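Local atomic coordinates of glucoamylase (Thermoanaerobacterium thermosaccharolyticum, PDB entry 1LF6), a protein that catalyses the hydrolysis of terminal alpha-1,4-linked glucose units from the non-reducing ends of glucan chains, releasing beta-D-glucose. Residues P65-A70 against S308-N313; G202-N207 against N229-A234; K409-Y414 against A458-E463; K529-P534 against R575-G580. All blocks are in the same frame, centred on the assembly; numbering follows the deposited sequence.

Contact 1: residues P65-A70 against S308-N313; sequences PTIDTA and SEDKTN
Asp-310 holds CG anti to its backbone N (chi1 -177°), and OD1 of that group meets segment 65-70. Ile-67 has CG1 anti to its own N (chi1 -157°), which leaves CG2 between N and the carbonyl carbon, 3.9 Å from Asp-310 CB. The two side chains slide past each other in opposite directions. Ile-67 N donates to Asp-310 OD1 at 2.9 Å, nearly along the C-O axis of the acceptor. The same OD1 lies 3.2 Å from Thr-66 CA. Further out, Ile-67 CD1 rests on the backbone, 3.4 Å from Ser-308 C.

This is an interdomain contact. Segment 65-70 links strands 58-63 and 70-80 of the N-terminal beta-sandwich, with a type I turn from Thr-66 to Thr-69. Segment 308-313 follows helix 296-306 in the family 15 part of the chain. Trp-51 of strand 51-55 touches both Ile-67 and Asp-310.

The second carboxylate oxygen turns back into its own loop. Asn-313 N donates to Asp-310 OD2 at 2.8 Å, an Asx motif, and Thr-312 N adds a weak bond. An alanine at Asp-310 would probably leave Ile-67 N and Asn-313 N without these acceptors. Water 1 donates to Pro-65 O and to Asp-310 OD1, and it accepts from Thr-312 OG1.

Contact 2: residues G202-N207 against N229-A234; sequences GYYKVN and NIIEGA
Tyr-204 N donates to Asn-229 O at 2.7 Å, nearly straight at 173°. Next along the strands, Gly-202 and Ile-231 form an antiparallel hydrogen-bonded pair. Ile-231 N donates to Gly-202 O at 3.0 Å, and Gly-202 N returns a longer bond to Ile-231 O at 3.3 Å. Between these bonds, Tyr-203 and Ile-230 form a non-hydrogen-bonded pair, and Ile-230 CA adds a CA-H...O contact to Gly-202 O.

Two tyrosines touch the isoleucines with their side chains. With CG anti to its backbone N (chi1 -178°), Tyr-204 has its ring beside Ile-231, whose CD1 meets the ring edge at Tyr-204 CD1, tightly, at 3.3 Å. Lys-205 CG lies 3.7 Å above one face of that ring, over its centre. Tyr-203 CE1 approaches Ile-230 CG2 obliquely at 3.9 Å, and the Tyr-203 hydroxyl is bonded to Arg-227 N.

A turn positions the end of the first strand. Tyr-203 N donates to Asn-207 OD1 at 2.8 Å, while Tyr-203 O accepts from both Val-206 N and Asn-207 N. The chain folds back so closely that a side chain at Gly-202 would run into Asn-207 O. Lys-205 forms a salt bridge with Glu-28 outside the turn. On the other strand, Ile-231 packs on Ala-154 and Ile-230 on Pro-157, both of strand 150-157. The pairing is that of an antiparallel sheet edge: strand 198-203 is outermost in its seven-stranded sheet of the N-terminal beta-sandwich, with strand 230-236 beside it.

Contact 3: residues K409-Y414 against A458-E463; sequences KRYDLY and AAYIAE
In the helical barrel of the family 15 domain, Tyr-411 of an interhelical loop and Tyr-414, the first residue of helix 414-428, meet Tyr-460, Ile-461 and Ala-462 of helix 445-464. The loop begins with a Schellman motif at Lys-409, after helix 395-407. It ends with Leu-413 as N-cap of helix 414-428.

CG of Tyr-414 is anti to its backbone N (chi1 180°), and the ring rests against Ile-461 and Ala-462. Its CD1 lies 3.6 Å from Ile-461 CG2. Its CE1 comes to 3.4 Å from Ala-462 CA, and its OH lies 3.5 Å from Ala-462 CB. The hydroxyl is bonded to Asp-467 beyond the helix. An alanine at Tyr-414 would probably leave Ala-462 without its aromatic cover and Asp-467 without this hydroxyl partner.

Tyr-411 comes at the helix from another side. Its CD1 touches Ile-461 CG1 at 4.0 Å, near the plane of the ring. Its OH reaches the edge of the Tyr-460 ring, 3.3 Å from CE2. The two rings are oblique, with planes 52° apart. Water 2 binds Tyr-411 OH at 2.7 Å and is held weakly by Tyr-460 OH. Lys-409 O lies over the centre of one face of the Tyr-411 ring.

Within the loop, Arg-410 grips Asp-412 side-on, using NE for OD2 and NH2 for OD1, both in the guanidinium plane. Asn-465 ND2 ties the two segments together by bonding to Tyr-411 O and Ile-461 O. This is packing within the (alpha/alpha) barrel: the turn joining two consecutive helices, with the start of the second, lies against the end of a third.

Contact 4: residues K529-P534 against R575-G580; sequences KEIVDP and RYNHDG
Residues 530-534 and 575-578 run in nearly opposite directions, 159° apart from end to end, and Asp-533 CA lies 4.5 Å from Tyr-576 CA. The second segment then enters a type II turn from Tyr-576 to Asp-579.

Asn-577 carries the direct hydrogen bond. Its OD1 accepts from Val-532 N at 2.8 Å, with the donor in the carbonyl plane. Its chi1 of -15° is nearly eclipsed, a strained setting. Ile-531 CG2 packs on Tyr-576 CB at 4.1 Å. Ile-531 CD1 meets the edge of the His-578 ring at CD2, 3.8 Å away and in plane. Water 3 joins His-578 NE2 to Glu-530 OE1. His-578 also stacks on Tyr-526.

Asp-533 has CG anti to its backbone N, and the carboxylate sits against Arg-575 O, with OD1 at 3.0 Å. Both are acceptors. Asp-533 OD1 is bonded to Ser-535 OG, and OD2 to Trp-437 NE1. Trp-437 makes a cation-pi contact with Arg-575 too. It lies in sequence between Glu-435 and Glu-438, the likely proton acceptor and donor. These outside donors would be expected to offset the repulsion between carboxylate and carbonyl, and are likely to hold Asp-533 in place beside the probable catalytic site.

Contact 4 is the one near the active site. The side chain of Asp-533 is about 5 Å from that of Glu-435, the likely proton acceptor, and that of Arg-575 about 6 Å from that of Glu-438, the likely proton donor. Contacts 1, 2 and 3 lie away from these residues. Contact 1 bridges the N-terminal and family 15 parts. Contact 2 lies in the first part, about 28 Å from contact 1 between centres, and contacts 3 and 4 lie in the second, about 36 Å apart between centres. Contacts 2 and 3 are on opposite sides of the chain's centre, about 57 Å apart between centres. Contacts 1 and 4 are about 35 Å apart, again between centres.

Contact 1: residues P65-A70 against S308-N313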
loop_
_atom_site.group_PDB
_atom_site.type_symbol
_atom_site.label_atom_id
_atom_site.label_comp_id
_atom_site.label_asym_id
_atom_site.label_seq_id
_atom_site.Cartn_x
_atom_site.Cartn_y
_atom_site.Cartn_z
ATOM N N PRO A 65 3.759 15.722 -6.120
ATOM C CA PRO A 65 2.338 16.080 -6.120
ATOM C C PRO A 65 1.447 14.912 -6.534
ATOM O O PRO A 65 0.233 15.068 -6.681
ATOM C CB PRO A 65 2.288 17.213 -7.125
ATOM C CG PRO A 65 3.229 16.715 -8.178
ATOM C CD PRO A 65 4.401 16.168 -7.372
ATOM N N THR A 66 2.060 13.752 -6.740
ATOM C CA THR A 66 1.324 12.556 -7.130
ATOM C C THR A 66 1.621 11.460 -6.119
ATOM O O THR A 66 2.661 11.479 -5.459
ATOM C CB THR A 66 1.736 12.058 -8.523
ATOM O OG1 THR A 66 3.132 11.753 -8.517
ATOM C CG2 THR A 66 1.445 13.116 -9.586
ATOM N N ILE A 67 0.717 10.495 -6.016
ATOM C CA ILE A 67 0.875 9.416 -5.053
ATOM C C ILE A 67 2.048 8.467 -5.333
ATOM O O ILE A 67 2.349 7.606 -4.514
ATOM C CB ILE A 67 -0.451 8.623 -4.921
ATOM C CG1 ILE A 67 -0.500 7.913 -3.570
ATOM C CG2 ILE A 67 -0.603 7.649 -6.089
ATOM C CD1 ILE A 67 -1.866 7.340 -3.254
ATOM N N ASP A 68 2.716 8.623 -6.474
ATOM C CA ASP A 68 3.864 7.772 -6.786
ATOM C C ASP A 68 5.153 8.593 -6.806
ATOM O O ASP A 68 6.188 8.143 -7.302
ATOM C CB ASP A 68 3.664 7.045 -8.125
ATOM C CG ASP A 68 3.858 7.949 -9.329
ATOM O OD1 ASP A 68 3.659 9.177 -9.204
ATOM O OD2 ASP A 68 4.198 7.423 -10.414
ATOM N N THR A 69 5.085 9.800 -6.251
ATOM C CA THR A 69 6.252 10.674 -6.185
ATOM C C THR A 69 6.631 10.945 -4.728
ATOM O O THR A 69 6.118 11.876 -4.098
ATOM C CB THR A 69 5.992 12.018 -6.899
ATOM O OG1 THR A 69 5.491 11.765 -8.215
ATOM C CG2 THR A 69 7.290 12.824 -7.022
ATOM N N ALA A 70 7.510 10.106 -4.189
ATOM C CA ALA A 70 7.973 10.266 -2.820
ATOM C C ALA A 70 9.065 11.327 -2.862
ATOM O O ALA A 70 9.900 11.333 -3.764
ATOM C CB ALA A 70 8.526 8.953 -2.293
ATOM N N SER A 308 -5.662 6.082 -1.256
ATOM C CA SER A 308 -4.680 5.453 -2.149
ATOM C C SER A 308 -4.866 5.793 -3.626
ATOM O O SER A 308 -4.251 5.176 -4.500
ATOM C CB SER A 308 -4.706 3.932 -1.965
ATOM O OG SER A 308 -4.300 3.583 -0.653
ATOM N N GLU A 309 -5.716 6.777 -3.898
ATOM C CA GLU A 309 -5.970 7.211 -5.266
ATOM C C GLU A 309 -5.083 8.407 -5.596
ATOM O O GLU A 309 -4.846 9.255 -4.740
ATOM C CB GLU A 309 -7.441 7.624 -5.426
ATOM C CG GLU A 309 -7.790 8.246 -6.775
ATOM C CD GLU A 309 -9.225 8.755 -6.848
ATOM O OE1 GLU A 309 -9.669 9.421 -5.890
ATOM O OE2 GLU A 309 -9.900 8.501 -7.865
ATOM N N ASP A 310 -4.575 8.476 -6.823
ATOM C CA ASP A 310 -3.779 9.634 -7.192
ATOM C C ASP A 310 -4.802 10.756 -7.312
ATOM O O ASP A 310 -5.970 10.506 -7.620
ATOM C CB ASP A 310 -3.062 9.440 -8.529
ATOM C CG ASP A 310 -2.173 10.635 -8.888
ATOM O OD1 ASP A 310 -1.314 11.009 -8.059
ATOM O OD2 ASP A 310 -2.339 11.196 -9.990
ATOM N N LYS A 311 -4.380 11.990 -7.061
ATOM C CA LYS A 311 -5.313 13.103 -7.129
ATOM C C LYS A 311 -5.326 13.822 -8.474
ATOM O O LYS A 311 -6.109 14.748 -8.681
ATOM C CB LYS A 311 -5.032 14.070 -5.980
ATOM C CG LYS A 311 -5.271 13.414 -4.625
ATOM C CD LYS A 311 -4.987 14.329 -3.448
ATOM C CE LYS A 311 -5.335 13.620 -2.139
ATOM N NZ LYS A 311 -5.198 14.472 -0.931
ATOM N N THR A 312 -4.470 13.381 -9.392
ATOM C CA THR A 312 -4.406 13.972 -10.721
ATOM C C THR A 312 -4.991 12.963 -11.710
ATOM O O THR A 312 -5.849 13.298 -12.523
ATOM C CB THR A 312 -2.958 14.315 -11.104
ATOM O OG1 THR A 312 -2.386 15.143 -10.086
ATOM C CG2 THR A 312 -2.916 15.066 -12.436
ATOM N N ASN A 313 -4.519 11.722 -11.634
ATOM C CA ASN A 313 -5.033 10.657 -12.491
ATOM C C ASN A 313 -6.047 9.909 -11.639
ATOM O O ASN A 313 -5.721 8.901 -11.005
ATOM C CB ASN A 313 -3.907 9.710 -12.920
ATOM C CG ASN A 313 -3.165 10.203 -14.149
ATOM O OD1 ASN A 313 -3.662 10.101 -15.272
ATOM N ND2 ASN A 313 -1.976 10.748 -13.942
HETATM O O HOH W 1 -2.059 13.877 -7.962
#

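Contact 2: residues G202-N207 against N229-A234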
loop_
_atom_site.group_PDB
_atom_site.type_symbol
_atom_site.label_atom_id
_atom_site.label_comp_id
_atom_site.label_asym_id
_atom_site.label_seq_id
_atom_site.Cartn_x
_atom_site.Cartn_y
_atom_site.Cartn_z
ATOM N N GLY A 202 23.878 19.171 6.173
ATOM C CA GLY A 202 25.089 18.401 5.957
ATOM C C GLY A 202 24.908 17.149 5.118
ATOM O O GLY A 202 23.797 16.806 4.722
ATOM N N TYR A 203 26.016 16.465 4.853
ATOM C CA TYR A 203 26.006 15.247 4.055
ATOM C C TYR A 203 25.839 14.003 4.911
ATOM O O TYR A 203 26.496 13.854 5.942
ATOM C CB TYR A 203 27.293 15.165 3.237
ATOM C CG TYR A 203 27.356 16.227 2.173
ATOM C CD1 TYR A 203 26.453 16.222 1.110
ATOM C CD2 TYR A 203 28.290 17.262 2.240
ATOM C CE1 TYR A 203 26.474 17.216 0.145
ATOM C CE2 TYR A 203 28.318 18.265 1.275
ATOM C CZ TYR A 203 27.407 18.235 0.232
ATOM O OH TYR A 203 27.409 19.226 -0.720
ATOM N N TYR A 204 24.953 13.112 4.471
ATOM C CA TYR A 204 24.653 11.875 5.188
ATOM C C TYR A 204 25.892 11.059 5.550
ATOM O O TYR A 204 26.692 10.702 4.685
ATOM C CB TYR A 204 23.684 11.018 4.359
ATOM C CG TYR A 204 23.257 9.733 5.032
ATOM C CD1 TYR A 204 22.775 9.735 6.340
ATOM C CD2 TYR A 204 23.328 8.513 4.360
ATOM C CE1 TYR A 204 22.375 8.556 6.965
ATOM C CE2 TYR A 204 22.930 7.325 4.974
ATOM C CZ TYR A 204 22.454 7.356 6.278
ATOM O OH TYR A 204 22.061 6.191 6.896
ATOM N N LYS A 205 26.027 10.765 6.843
ATOM C CA LYS A 205 27.145 9.994 7.382
ATOM C C LYS A 205 28.503 10.680 7.260
ATOM O O LYS A 205 29.545 10.048 7.440
ATOM C CB LYS A 205 27.207 8.608 6.732
ATOM C CG LYS A 205 26.116 7.665 7.209
ATOM C CD LYS A 205 26.257 6.279 6.600
ATOM C CE LYS A 205 25.180 5.340 7.124
ATOM N NZ LYS A 205 25.259 3.984 6.510
ATOM N N VAL A 206 28.491 11.975 6.961
ATOM C CA VAL A 206 29.728 12.738 6.835
ATOM C C VAL A 206 29.739 13.849 7.880
ATOM O O VAL A 206 30.496 13.796 8.848
ATOM C CB VAL A 206 29.866 13.363 5.433
ATOM C CG1 VAL A 206 31.192 14.100 5.322
ATOM C CG2 VAL A 206 29.773 12.280 4.371
ATOM N N ASN A 207 28.893 14.853 7.676
ATOM C CA ASN A 207 28.789 15.967 8.611
ATOM C C ASN A 207 27.336 16.377 8.820
ATOM O O ASN A 207 27.030 17.556 9.004
ATOM C CB ASN A 207 29.606 17.165 8.119
ATOM C CG ASN A 207 29.376 17.469 6.653
ATOM O OD1 ASN A 207 28.237 17.508 6.182
ATOM N ND2 ASN A 207 30.460 17.701 5.924
ATOM N N ASN A 229 23.374 13.421 -0.928
ATOM C CA ASN A 229 22.571 12.732 0.076
ATOM C C ASN A 229 22.690 13.590 1.326
ATOM O O ASN A 229 23.593 13.412 2.140
ATOM C CB ASN A 229 23.099 11.321 0.346
ATOM C CG ASN A 229 22.555 10.299 -0.639
ATOM O OD1 ASN A 229 23.038 10.178 -1.760
ATOM N ND2 ASN A 229 21.526 9.568 -0.221
ATOM N N ILE A 230 21.768 14.531 1.464
ATOM C CA ILE A 230 21.801 15.462 2.577
ATOM C C ILE A 230 20.774 15.222 3.674
ATOM O O ILE A 230 19.838 14.442 3.522
ATOM C CB ILE A 230 21.618 16.893 2.063
ATOM C CG1 ILE A 230 20.225 17.049 1.452
ATOM C CG2 ILE A 230 22.677 17.199 1.011
ATOM C CD1 ILE A 230 19.902 18.457 0.987
ATOM N N ILE A 231 20.978 15.918 4.788
ATOM C CA ILE A 231 20.091 15.854 5.939
ATOM C C ILE A 231 19.958 17.282 6.471
ATOM O O ILE A 231 20.946 17.912 6.859
ATOM C CB ILE A 231 20.671 14.942 7.030
ATOM C CG1 ILE A 231 20.824 13.524 6.474
ATOM C CG2 ILE A 231 19.766 14.958 8.262
ATOM C CD1 ILE A 231 21.436 12.555 7.438
ATOM N N GLU A 232 18.740 17.804 6.455
ATOM C CA GLU A 232 18.506 19.152 6.936
ATOM C C GLU A 232 18.144 19.094 8.413
ATOM O O GLU A 232 17.032 18.718 8.778
ATOM C CB GLU A 232 17.410 19.814 6.093
ATOM C CG GLU A 232 17.810 19.872 4.624
ATOM C CD GLU A 232 16.951 20.790 3.780
ATOM O OE1 GLU A 232 17.461 21.267 2.740
ATOM O OE2 GLU A 232 15.775 21.034 4.138
ATOM N N GLY A 233 19.118 19.435 9.254
ATOM C CA GLY A 233 18.922 19.403 10.691
ATOM C C GLY A 233 18.699 20.769 11.309
ATOM O O GLY A 233 19.091 21.794 10.749
ATOM N N ALA A 234 18.054 20.781 12.470
ATOM C CA ALA A 234 17.773 22.022 13.172
ATOM C C ALA A 234 17.519 21.736 14.641
ATOM O O ALA A 234 17.008 20.674 15.000
ATOM C CB ALA A 234 16.559 22.713 12.556
#

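Contact 3: residues K409-Y414 against A458-E463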
loop_
_atom_site.group_PDB
_atom_site.type_symbol
_atom_site.label_atom_id
_atom_site.label_comp_id
_atom_site.label_asym_id
_atom_site.label_seq_id
_atom_site.Cartn_x
_atom_site.Cartn_y
_atom_site.Cartn_z
ATOM N N LYS A 409 -22.918 -2.177 -13.738
ATOM C CA LYS A 409 -23.912 -2.019 -14.793
ATOM C C LYS A 409 -23.521 -0.930 -15.777
ATOM O O LYS A 409 -24.366 -0.178 -16.268
ATOM C CB LYS A 409 -25.287 -1.717 -14.187
ATOM C CG LYS A 409 -25.840 -2.872 -13.372
ATOM C CD LYS A 409 -27.239 -2.588 -12.866
ATOM C CE LYS A 409 -27.792 -3.785 -12.098
ATOM N NZ LYS A 409 -29.200 -3.561 -11.656
ATOM N N ARG A 410 -22.227 -0.854 -16.066
ATOM C CA ARG A 410 -21.699 0.132 -16.998
ATOM C C ARG A 410 -21.673 -0.444 -18.404
ATOM O O ARG A 410 -20.606 -0.691 -18.974
ATOM C CB ARG A 410 -20.287 0.548 -16.568
ATOM C CG ARG A 410 -20.257 1.340 -15.270
ATOM C CD ARG A 410 -20.905 2.696 -15.474
ATOM N NE ARG A 410 -20.237 3.434 -16.542
ATOM C CZ ARG A 410 -19.095 4.097 -16.397
ATOM N NH1 ARG A 410 -18.479 4.135 -15.240
ATOM N NH2 ARG A 410 -18.549 4.718 -17.414
ATOM N N TYR A 411 -22.859 -0.646 -18.964
ATOM C CA TYR A 411 -22.997 -1.206 -20.307
ATOM C C TYR A 411 -22.552 -0.225 -21.378
ATOM O O TYR A 411 -22.447 -0.570 -22.558
ATOM C CB TYR A 411 -24.453 -1.615 -20.550
ATOM C CG TYR A 411 -25.046 -2.417 -19.419
ATOM C CD1 TYR A 411 -24.324 -3.451 -18.821
ATOM C CD2 TYR A 411 -26.331 -2.151 -18.948
ATOM C CE1 TYR A 411 -24.867 -4.201 -17.783
ATOM C CE2 TYR A 411 -26.884 -2.898 -17.910
ATOM C CZ TYR A 411 -26.149 -3.918 -17.333
ATOM O OH TYR A 411 -26.692 -4.667 -16.318
ATOM N N ASP A 412 -22.287 1.004 -20.957
ATOM C CA ASP A 412 -21.844 2.052 -21.868
ATOM C C ASP A 412 -20.377 1.849 -22.248
ATOM O O ASP A 412 -19.885 2.469 -23.184
ATOM C CB ASP A 412 -22.020 3.410 -21.193
ATOM C CG ASP A 412 -21.253 3.508 -19.889
ATOM O OD1 ASP A 412 -20.235 4.231 -19.843
ATOM O OD2 ASP A 412 -21.661 2.849 -18.911
ATOM N N LEU A 413 -19.684 0.975 -21.524
ATOM C CA LEU A 413 -18.269 0.721 -21.796
ATOM C C LEU A 413 -18.032 -0.502 -22.681
ATOM O O LEU A 413 -16.893 -0.946 -22.854
ATOM C CB LEU A 413 -17.507 0.552 -20.476
ATOM C CG LEU A 413 -17.498 1.745 -19.517
ATOM C CD1 LEU A 413 -16.760 1.363 -18.242
ATOM C CD2 LEU A 413 -16.840 2.950 -20.191
ATOM N N TYR A 414 -19.106 -1.035 -23.257
ATOM C CA TYR A 414 -19.001 -2.216 -24.105
ATOM C C TYR A 414 -18.017 -2.071 -25.267
ATOM O O TYR A 414 -17.150 -2.925 -25.457
ATOM C CB TYR A 414 -20.379 -2.603 -24.657
ATOM C CG TYR A 414 -20.338 -3.822 -25.547
ATOM C CD1 TYR A 414 -20.032 -5.078 -25.026
ATOM C CD2 TYR A 414 -20.567 -3.714 -26.920
ATOM C CE1 TYR A 414 -19.952 -6.194 -25.846
ATOM C CE2 TYR A 414 -20.490 -4.826 -27.751
ATOM C CZ TYR A 414 -20.181 -6.063 -27.208
ATOM O OH TYR A 414 -20.091 -7.166 -28.021
ATOM N N ALA A 458 -19.093 -10.573 -20.159
ATOM C CA ALA A 458 -18.952 -9.899 -21.445
ATOM C C ALA A 458 -20.133 -10.242 -22.338
ATOM O O ALA A 458 -20.623 -9.398 -23.086
ATOM C CB ALA A 458 -17.649 -10.307 -22.120
ATOM N N ALA A 459 -20.582 -11.489 -22.258
ATOM C CA ALA A 459 -21.716 -11.947 -23.051
ATOM C C ALA A 459 -22.981 -11.227 -22.595
ATOM O O ALA A 459 -23.815 -10.844 -23.415
ATOM C CB ALA A 459 -21.885 -13.450 -22.900
ATOM N N TYR A 460 -23.113 -11.047 -21.286
ATOM C CA TYR A 460 -24.270 -10.365 -20.710
ATOM C C TYR A 460 -24.325 -8.927 -21.210
ATOM O O TYR A 460 -25.369 -8.448 -21.646
ATOM C CB TYR A 460 -24.172 -10.350 -19.186
ATOM C CG TYR A 460 -25.336 -9.665 -18.499
ATOM C CD1 TYR A 460 -26.475 -10.383 -18.135
ATOM C CD2 TYR A 460 -25.299 -8.298 -18.211
ATOM C CE1 TYR A 460 -27.547 -9.760 -17.499
ATOM C CE2 TYR A 460 -26.367 -7.665 -17.576
ATOM C CZ TYR A 460 -27.487 -8.402 -17.220
ATOM O OH TYR A 460 -28.544 -7.786 -16.587
ATOM N N ILE A 461 -23.188 -8.242 -21.131
ATOM C CA ILE A 461 -23.101 -6.854 -21.570
ATOM C C ILE A 461 -23.309 -6.737 -23.078
ATOM O O ILE A 461 -23.905 -5.770 -23.551
ATOM C CB ILE A 461 -21.742 -6.234 -21.194
ATOM C CG1 ILE A 461 -21.588 -6.209 -19.669
ATOM C CG2 ILE A 461 -21.636 -4.825 -21.765
ATOM C CD1 ILE A 461 -20.239 -5.701 -19.196
ATOM N N ALA A 462 -22.818 -7.719 -23.829
ATOM C CA ALA A 462 -22.985 -7.706 -25.278
ATOM C C ALA A 462 -24.475 -7.759 -25.603
ATOM O O ALA A 462 -24.941 -7.073 -26.509
ATOM C CB ALA A 462 -22.275 -8.887 -25.907
ATOM N N GLU A 463 -25.214 -8.576 -24.856
ATOM C CA GLU A 463 -26.652 -8.707 -25.059
ATOM C C GLU A 463 -27.375 -7.398 -24.755
ATOM O O GLU A 463 -28.321 -7.029 -25.454
ATOM C CB GLU A 463 -27.220 -9.828 -24.184
ATOM C CG GLU A 463 -26.861 -11.221 -24.672
ATOM C CD GLU A 463 -27.473 -12.320 -23.824
ATOM O OE1 GLU A 463 -27.231 -13.511 -24.126
ATOM O OE2 GLU A 463 -28.196 -11.995 -22.856
HETATM O O HOH W 2 -29.146 -4.637 -15.217
#

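Contact 4: residues K529-P534 against R575-G580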
loop_
_atom_site.group_PDB
_atom_site.type_symbol
_atom_site.label_atom_id
_atom_site.label_comp_id
_atom_site.label_asym_id
_atom_site.label_seq_id
_atom_site.Cartn_x
_atom_site.Cartn_y
_atom_site.Cartn_z
ATOM N N LYS A 529 2.895 -31.070 -10.121
ATOM C CA LYS A 529 1.987 -31.749 -9.196
ATOM C C LYS A 529 2.358 -31.623 -7.717
ATOM O O LYS A 529 1.558 -31.969 -6.848
ATOM C CB LYS A 529 1.865 -33.224 -9.586
ATOM C CG LYS A 529 1.214 -33.435 -10.950
ATOM C CD LYS A 529 1.277 -34.886 -11.378
ATOM C CE LYS A 529 2.711 -35.296 -11.701
ATOM N NZ LYS A 529 2.773 -36.718 -12.080
ATOM N N GLU A 530 3.557 -31.123 -7.429
ATOM C CA GLU A 530 3.997 -30.944 -6.044
ATOM C C GLU A 530 3.552 -29.589 -5.501
ATOM O O GLU A 530 3.629 -29.340 -4.297
ATOM C CB GLU A 530 5.528 -30.973 -5.938
ATOM C CG GLU A 530 6.241 -32.243 -6.377
ATOM C CD GLU A 530 7.749 -32.114 -6.214
ATOM O OE1 GLU A 530 8.209 -31.948 -5.065
ATOM O OE2 GLU A 530 8.480 -32.165 -7.229
ATOM N N ILE A 531 3.094 -28.713 -6.386
ATOM C CA ILE A 531 2.722 -27.361 -5.976
ATOM C C ILE A 531 1.238 -27.038 -5.910
ATOM O O ILE A 531 0.535 -27.110 -6.923
ATOM C CB ILE A 531 3.375 -26.328 -6.921
ATOM C CG1 ILE A 531 4.844 -26.707 -7.176
ATOM C CG2 ILE A 531 3.262 -24.938 -6.337
ATOM C CD1 ILE A 531 5.729 -26.730 -5.933
ATOM N N VAL A 532 0.762 -26.686 -4.717
ATOM C CA VAL A 532 -0.636 -26.301 -4.537
ATOM C C VAL A 532 -0.677 -24.823 -4.153
ATOM O O VAL A 532 0.302 -24.281 -3.636
ATOM C CB VAL A 532 -1.363 -27.170 -3.467
ATOM C CG1 VAL A 532 -1.474 -28.597 -3.973
ATOM C CG2 VAL A 532 -0.639 -27.115 -2.128
ATOM N N ASP A 533 -1.809 -24.178 -4.416
ATOM C CA ASP A 533 -1.970 -22.742 -4.187
ATOM C C ASP A 533 -3.422 -22.463 -3.775
ATOM O O ASP A 533 -4.356 -22.871 -4.463
ATOM C CB ASP A 533 -1.630 -22.040 -5.509
ATOM C CG ASP A 533 -1.650 -20.528 -5.415
ATOM O OD1 ASP A 533 -2.525 -19.973 -4.718
ATOM O OD2 ASP A 533 -0.794 -19.893 -6.072
ATOM N N PRO A 534 -3.635 -21.762 -2.648
ATOM C CA PRO A 534 -5.004 -21.470 -2.204
ATOM C C PRO A 534 -5.821 -20.633 -3.186
ATOM O O PRO A 534 -7.034 -20.496 -3.029
ATOM C CB PRO A 534 -4.794 -20.766 -0.868
ATOM C CG PRO A 534 -3.455 -20.157 -1.007
ATOM C CD PRO A 534 -2.653 -21.218 -1.696
ATOM N N ARG A 575 1.236 -18.597 -0.058
ATOM C CA ARG A 575 0.676 -18.499 -1.409
ATOM C C ARG A 575 0.766 -19.850 -2.124
ATOM O O ARG A 575 -0.076 -20.175 -2.957
ATOM C CB ARG A 575 1.443 -17.467 -2.233
ATOM C CG ARG A 575 1.601 -16.117 -1.573
ATOM C CD ARG A 575 2.836 -15.421 -2.144
ATOM N NE ARG A 575 2.574 -14.648 -3.334
ATOM C CZ ARG A 575 3.504 -14.292 -4.217
ATOM N NH1 ARG A 575 3.168 -13.571 -5.276
ATOM N NH2 ARG A 575 4.758 -14.683 -4.063
ATOM N N TYR A 576 1.810 -20.616 -1.807
ATOM C CA TYR A 576 2.040 -21.946 -2.392
ATOM C C TYR A 576 3.311 -22.525 -1.782
ATOM O O TYR A 576 4.116 -21.784 -1.221
ATOM C CB TYR A 576 2.182 -21.855 -3.920
ATOM C CG TYR A 576 3.263 -20.906 -4.396
ATOM C CD1 TYR A 576 4.604 -21.302 -4.444
ATOM C CD2 TYR A 576 2.950 -19.601 -4.778
ATOM C CE1 TYR A 576 5.601 -20.424 -4.858
ATOM C CE2 TYR A 576 3.946 -18.712 -5.194
ATOM C CZ TYR A 576 5.266 -19.133 -5.230
ATOM O OH TYR A 576 6.247 -18.255 -5.628
ATOM N N ASN A 577 3.498 -23.839 -1.883
ATOM C CA ASN A 577 4.688 -24.463 -1.307
ATOM C C ASN A 577 5.960 -23.967 -1.979
ATOM O O ASN A 577 6.000 -23.800 -3.198
ATOM C CB ASN A 577 4.648 -25.994 -1.446
ATOM C CG ASN A 577 3.279 -26.521 -1.788
ATOM O OD1 ASN A 577 2.699 -26.161 -2.812
ATOM N ND2 ASN A 577 2.750 -27.391 -0.928
ATOM N N HIS A 578 6.989 -23.740 -1.169
ATOM C CA HIS A 578 8.298 -23.295 -1.638
ATOM C C HIS A 578 8.359 -21.850 -2.111
ATOM O O HIS A 578 9.293 -21.454 -2.809
ATOM C CB HIS A 578 8.796 -24.235 -2.739
ATOM C CG HIS A 578 8.746 -25.680 -2.351
ATOM N ND1 HIS A 578 9.468 -26.191 -1.296
ATOM C CD2 HIS A 578 8.025 -26.715 -2.848
ATOM C CE1 HIS A 578 9.195 -27.477 -1.156
ATOM N NE2 HIS A 578 8.322 -27.819 -2.086
ATOM N N ASP A 579 7.362 -21.062 -1.727
ATOM C CA ASP A 579 7.325 -19.653 -2.097
ATOM C C ASP A 579 8.564 -19.012 -1.477
ATOM O O ASP A 579 8.869 -19.241 -0.305
ATOM C CB ASP A 579 6.047 -19.008 -1.545
ATOM C CG ASP A 579 5.933 -17.528 -1.884
ATOM O OD1 ASP A 579 6.777 -17.003 -2.641
ATOM O OD2 ASP A 579 4.979 -16.889 -1.389
ATOM N N GLY A 580 9.293 -18.223 -2.261
ATOM C CA GLY A 580 10.487 -17.594 -1.729
ATOM C C GLY A 580 10.391 -16.089 -1.574
ATOM O O GLY A 580 11.349 -15.454 -1.146
HETATM O O HOH W 3 7.436 -30.342 -2.595
#